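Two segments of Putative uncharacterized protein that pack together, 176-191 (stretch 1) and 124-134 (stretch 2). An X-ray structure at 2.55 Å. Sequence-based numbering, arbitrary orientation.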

# COMPACT_ATOMS: atom_id res chain seq x y z
N VAL A 176 -6.36 0.83 4.36
CA VAL A 176 -5.50 -0.28 4.75
C VAL A 176 -5.14 -0.18 6.23
O VAL A 176 -4.73 0.88 6.70
CB VAL A 176 -4.21 -0.31 3.90
CG1 VAL A 176 -3.17 -1.25 4.51
CG2 VAL A 176 -4.53 -0.71 2.47
N CYS A 177 -5.30 -1.29 6.96
CA CYS A 177 -4.98 -1.35 8.38
C CYS A 177 -5.74 -0.30 9.18
O CYS A 177 -5.15 0.44 9.97
CB CYS A 177 -3.47 -1.17 8.61
SG CYS A 177 -2.50 -2.63 8.22
N SER A 178 -7.04 -0.20 8.92
CA SER A 178 -7.93 0.68 9.67
C SER A 178 -7.53 2.14 9.48
O SER A 178 -7.91 3.01 10.26
CB SER A 178 -7.92 0.31 11.15
OG SER A 178 -8.71 -0.83 11.41
N THR A 179 -6.78 2.40 8.42
CA THR A 179 -6.29 3.75 8.14
C THR A 179 -6.68 4.18 6.73
O THR A 179 -6.46 3.45 5.76
CB THR A 179 -4.76 3.83 8.28
OG1 THR A 179 -4.38 3.48 9.61
CG2 THR A 179 -4.26 5.23 7.95
N SER A 180 -7.23 5.39 6.61
CA SER A 180 -7.52 5.95 5.31
C SER A 180 -6.25 6.55 4.75
O SER A 180 -5.59 7.37 5.39
CB SER A 180 -8.62 7.01 5.40
OG SER A 180 -9.89 6.40 5.59
N LEU A 181 -5.91 6.16 3.52
CA LEU A 181 -4.68 6.61 2.90
C LEU A 181 -5.02 7.81 2.05
O LEU A 181 -6.08 7.84 1.43
CB LEU A 181 -4.06 5.51 2.05
CG LEU A 181 -4.20 4.07 2.56
CD1 LEU A 181 -3.68 3.08 1.53
CD2 LEU A 181 -3.48 3.90 3.89
N TRP A 182 -4.14 8.81 2.04
CA TRP A 182 -4.46 10.07 1.37
C TRP A 182 -4.70 9.74 -0.09
O TRP A 182 -3.98 8.93 -0.68
CB TRP A 182 -3.34 11.09 1.52
CG TRP A 182 -2.07 10.68 0.86
CD1 TRP A 182 -1.16 9.77 1.30
CD2 TRP A 182 -1.56 11.21 -0.36
NE1 TRP A 182 -0.11 9.68 0.40
CE2 TRP A 182 -0.33 10.57 -0.62
CE3 TRP A 182 -2.01 12.18 -1.27
CZ2 TRP A 182 0.43 10.85 -1.75
CZ3 TRP A 182 -1.25 12.45 -2.39
CH2 TRP A 182 -0.04 11.79 -2.62
N LYS A 183 -5.73 10.35 -0.68
CA LYS A 183 -6.08 10.03 -2.05
C LYS A 183 -4.96 10.44 -3.00
O LYS A 183 -4.42 11.53 -2.90
CB LYS A 183 -7.41 10.69 -2.43
CG LYS A 183 -8.61 10.13 -1.67
CD LYS A 183 -9.81 11.06 -1.74
CE LYS A 183 -10.95 10.59 -0.85
NZ LYS A 183 -12.07 10.07 -1.69
N MET A 184 -4.67 9.56 -3.96
CA MET A 184 -3.55 9.75 -4.87
C MET A 184 -4.06 9.90 -6.29
O MET A 184 -5.17 9.46 -6.60
CB MET A 184 -2.60 8.55 -4.83
CG MET A 184 -1.70 8.48 -3.62
SD MET A 184 -0.52 7.11 -3.75
CE MET A 184 0.48 7.46 -2.32
N ARG A 185 -3.27 10.54 -7.14
CA ARG A 185 -3.57 10.49 -8.55
C ARG A 185 -3.34 9.04 -8.97
O ARG A 185 -2.38 8.41 -8.52
CB ARG A 185 -2.70 11.46 -9.35
CG ARG A 185 -2.67 12.88 -8.81
CD ARG A 185 -1.76 13.76 -9.65
NE ARG A 185 -0.36 13.56 -9.30
CZ ARG A 185 0.60 14.45 -9.49
NH1 ARG A 185 0.34 15.62 -10.05
NH2 ARG A 185 1.85 14.16 -9.13
N ARG A 186 -4.24 8.51 -9.78
CA ARG A 186 -4.11 7.14 -10.26
C ARG A 186 -2.87 7.01 -11.13
O ARG A 186 -2.42 8.00 -11.72
CB ARG A 186 -5.36 6.71 -11.03
CG ARG A 186 -6.59 6.59 -10.16
CD ARG A 186 -7.69 5.87 -10.90
NE ARG A 186 -8.70 6.81 -11.39
CZ ARG A 186 -8.70 7.33 -12.61
NH1 ARG A 186 -7.76 6.99 -13.48
NH2 ARG A 186 -9.66 8.18 -12.96
N ARG A 187 -2.31 5.81 -11.21
CA ARG A 187 -1.06 5.60 -11.93
C ARG A 187 -1.20 6.00 -13.40
O ARG A 187 -0.29 6.60 -13.97
CB ARG A 187 -0.61 4.15 -11.82
CG ARG A 187 0.90 4.00 -11.69
CD ARG A 187 1.41 2.75 -12.39
NE ARG A 187 2.85 2.61 -12.23
CZ ARG A 187 3.75 2.94 -13.15
NH1 ARG A 187 3.35 3.44 -14.32
NH2 ARG A 187 5.04 2.77 -12.91
N ASP A 188 -2.34 5.67 -14.00
CA ASP A 188 -2.58 6.01 -15.40
C ASP A 188 -2.60 7.52 -15.61
O ASP A 188 -2.23 8.01 -16.68
CB ASP A 188 -3.88 5.38 -15.91
CG ASP A 188 -5.09 5.80 -15.11
OD1 ASP A 188 -4.91 6.29 -13.98
OD2 ASP A 188 -6.22 5.65 -15.61
N ILE A 189 -3.06 8.27 -14.61
CA ILE A 189 -3.04 9.73 -14.67
C ILE A 189 -1.59 10.22 -14.72
O ILE A 189 -1.25 11.08 -15.54
CB ILE A 189 -3.78 10.38 -13.48
CG1 ILE A 189 -5.24 10.66 -13.84
CG2 ILE A 189 -3.16 11.72 -13.12
CD1 ILE A 189 -5.98 9.49 -14.46
N LEU A 190 -0.74 9.67 -13.86
CA LEU A 190 0.68 10.01 -13.84
C LEU A 190 1.35 9.67 -15.17
O LEU A 190 2.17 10.43 -15.67
CB LEU A 190 1.38 9.28 -12.69
CG LEU A 190 0.96 9.65 -11.27
CD1 LEU A 190 2.01 9.24 -10.25
CD2 LEU A 190 0.69 11.14 -11.16
N GLU A 191 0.97 8.53 -15.73
CA GLU A 191 1.51 8.08 -17.01
C GLU A 191 1.10 9.02 -18.13
O GLU A 191 1.90 9.36 -19.00
CB GLU A 191 1.05 6.65 -17.31
CG GLU A 191 1.63 5.60 -16.37
CD GLU A 191 1.13 4.19 -16.66
OE1 GLU A 191 0.78 3.90 -17.82
OE2 GLU A 191 1.08 3.39 -15.70
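Stretch 2 124-134: AFYIRLTRPDK

Stretch 2 is helical from A124 to T130. R131 leaves helical phi/psi, P132 takes the N-cap position, and a second helix starts at D133. Stretch 1 begins with a type I' turn, V176 to T179, runs on extended, and enters a helix at R187. The two run in the same direction: L181 pairs with L129 (CA to CA 5.9 Å) and M184 with D133 (5.8 Å).

F125 is t at chi1 (-173°). Its CA-to-CB bond points sideways, but the ring reaches the turn. F125 CZ lies 3.9 Å from C177 CB, and F125 CE1 lies 3.9 Å from L181 CD2. L181 CD2 also meets L129 CD2 at 3.7 Å. L129 starts away from stretch 1; its m, t conformation brings this methyl back.

R128 is t, p, t, with chi4 at 76°. This carries its guanidinium between L181 and M184. L181 CB lies over one face, 3.4 Å from R128 CZ; M184 CE lies over the opposite face, 3.2 Å from R128 NH1. The edge stays free for hydrogen bonding, and R128 NH1 and NH2 both donate to W182 O at 3.2 Å.

W182 is p at chi1 (64°), which lays the indole along the end of the first helix. W182 NE1 makes a weak hydrogen bond to R128 O at 2.9 Å. The six-membered ring continues to the second helix, with W182 CH2 3.8 Å from D133 CB. Water 1 accepts from W182 N (2.8 Å to the water O) and donates weakly to L129 O (3.3 Å).

D133 is p at chi1 (47°), its carboxylate directed at R185. R185 turns at chi3 (-79°) to present its guanidinium edge: R185 NE to D133 OD2 is 2.8 Å, and R185 NH2 to D133 OD1 is 3.3 Å, a two-point salt bridge. D133 OD1 also accepts from K134 N at 2.6 Å.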

# COMPACT_ATOMS: atom_id res chain seq x y z
N ALA A 124 6.83 0.42 4.20
CA ALA A 124 6.01 0.63 3.02
C ALA A 124 4.70 1.33 3.41
O ALA A 124 4.25 2.25 2.72
CB ALA A 124 5.72 -0.68 2.33
N PHE A 125 4.12 0.90 4.52
CA PHE A 125 2.89 1.50 5.03
C PHE A 125 3.12 2.99 5.29
O PHE A 125 2.38 3.85 4.80
CB PHE A 125 2.43 0.79 6.31
CG PHE A 125 1.08 1.23 6.81
CD1 PHE A 125 0.06 1.54 5.94
CD2 PHE A 125 0.84 1.32 8.18
CE1 PHE A 125 -1.19 1.93 6.41
CE2 PHE A 125 -0.40 1.72 8.65
CZ PHE A 125 -1.41 2.02 7.77
N TYR A 126 4.19 3.28 6.03
CA TYR A 126 4.52 4.65 6.40
C TYR A 126 4.78 5.51 5.17
O TYR A 126 4.40 6.68 5.12
CB TYR A 126 5.75 4.66 7.32
CG TYR A 126 6.11 6.04 7.82
CD1 TYR A 126 5.42 6.62 8.87
CD2 TYR A 126 7.13 6.77 7.22
CE1 TYR A 126 5.74 7.89 9.32
CE2 TYR A 126 7.46 8.03 7.67
CZ TYR A 126 6.76 8.59 8.72
OH TYR A 126 7.08 9.85 9.16
N ILE A 127 5.45 4.93 4.18
CA ILE A 127 5.73 5.63 2.94
C ILE A 127 4.43 5.98 2.22
O ILE A 127 4.25 7.10 1.76
CB ILE A 127 6.64 4.80 2.01
CG1 ILE A 127 8.07 4.79 2.56
CG2 ILE A 127 6.62 5.36 0.59
CD1 ILE A 127 9.07 4.08 1.66
N ARG A 128 3.52 5.02 2.15
CA ARG A 128 2.22 5.25 1.52
C ARG A 128 1.47 6.36 2.25
O ARG A 128 0.76 7.16 1.63
CB ARG A 128 1.39 3.97 1.50
CG ARG A 128 -0.05 4.17 1.04
CD ARG A 128 -0.07 4.49 -0.45
NE ARG A 128 -1.42 4.69 -0.98
CZ ARG A 128 -2.15 5.78 -0.79
NH1 ARG A 128 -1.68 6.79 -0.07
NH2 ARG A 128 -3.37 5.86 -1.31
N LEU A 129 1.62 6.40 3.56
CA LEU A 129 0.98 7.42 4.38
C LEU A 129 1.56 8.82 4.18
O LEU A 129 0.81 9.80 4.17
CB LEU A 129 1.07 7.05 5.86
CG LEU A 129 0.27 5.82 6.29
CD1 LEU A 129 0.47 5.55 7.77
CD2 LEU A 129 -1.20 5.98 5.95
N THR A 130 2.88 8.93 4.03
CA THR A 130 3.54 10.23 4.15
C THR A 130 4.22 10.79 2.90
O THR A 130 4.74 11.91 2.93
CB THR A 130 4.63 10.18 5.24
OG1 THR A 130 5.66 9.27 4.85
CG2 THR A 130 4.03 9.74 6.57
N ARG A 131 4.22 10.04 1.80
CA ARG A 131 5.03 10.41 0.64
C ARG A 131 4.19 10.77 -0.57
O ARG A 131 3.08 10.26 -0.72
CB ARG A 131 5.99 9.27 0.28
CG ARG A 131 7.45 9.56 0.58
CD ARG A 131 7.65 9.74 2.06
NE ARG A 131 9.02 10.13 2.40
CZ ARG A 131 9.42 10.40 3.63
NH1 ARG A 131 8.56 10.33 4.64
NH2 ARG A 131 10.69 10.74 3.86
N PRO A 132 4.70 11.66 -1.44
CA PRO A 132 4.01 12.04 -2.68
C PRO A 132 3.75 10.84 -3.58
O PRO A 132 4.51 9.86 -3.53
CB PRO A 132 4.99 13.03 -3.33
CG PRO A 132 5.75 13.59 -2.18
CD PRO A 132 5.94 12.44 -1.25
N ASP A 133 2.70 10.91 -4.40
CA ASP A 133 2.20 9.73 -5.10
C ASP A 133 3.22 9.10 -6.06
O ASP A 133 3.40 7.88 -6.06
CB ASP A 133 0.92 10.07 -5.86
CG ASP A 133 1.03 11.36 -6.66
OD1 ASP A 133 2.16 11.86 -6.81
OD2 ASP A 133 -0.01 11.86 -7.14
N LYS A 134 3.90 9.94 -6.84
CA LYS A 134 4.90 9.45 -7.78
C LYS A 134 6.00 8.69 -7.05
O LYS A 134 6.38 7.57 -7.43
CB LYS A 134 5.48 10.60 -8.60
CG LYS A 134 6.76 10.26 -9.35
CD LYS A 134 7.25 11.46 -10.14
CE LYS A 134 8.63 11.22 -10.74
NZ LYS A 134 9.16 12.45 -11.40
O HOH W 1 -2.35 8.79 4.22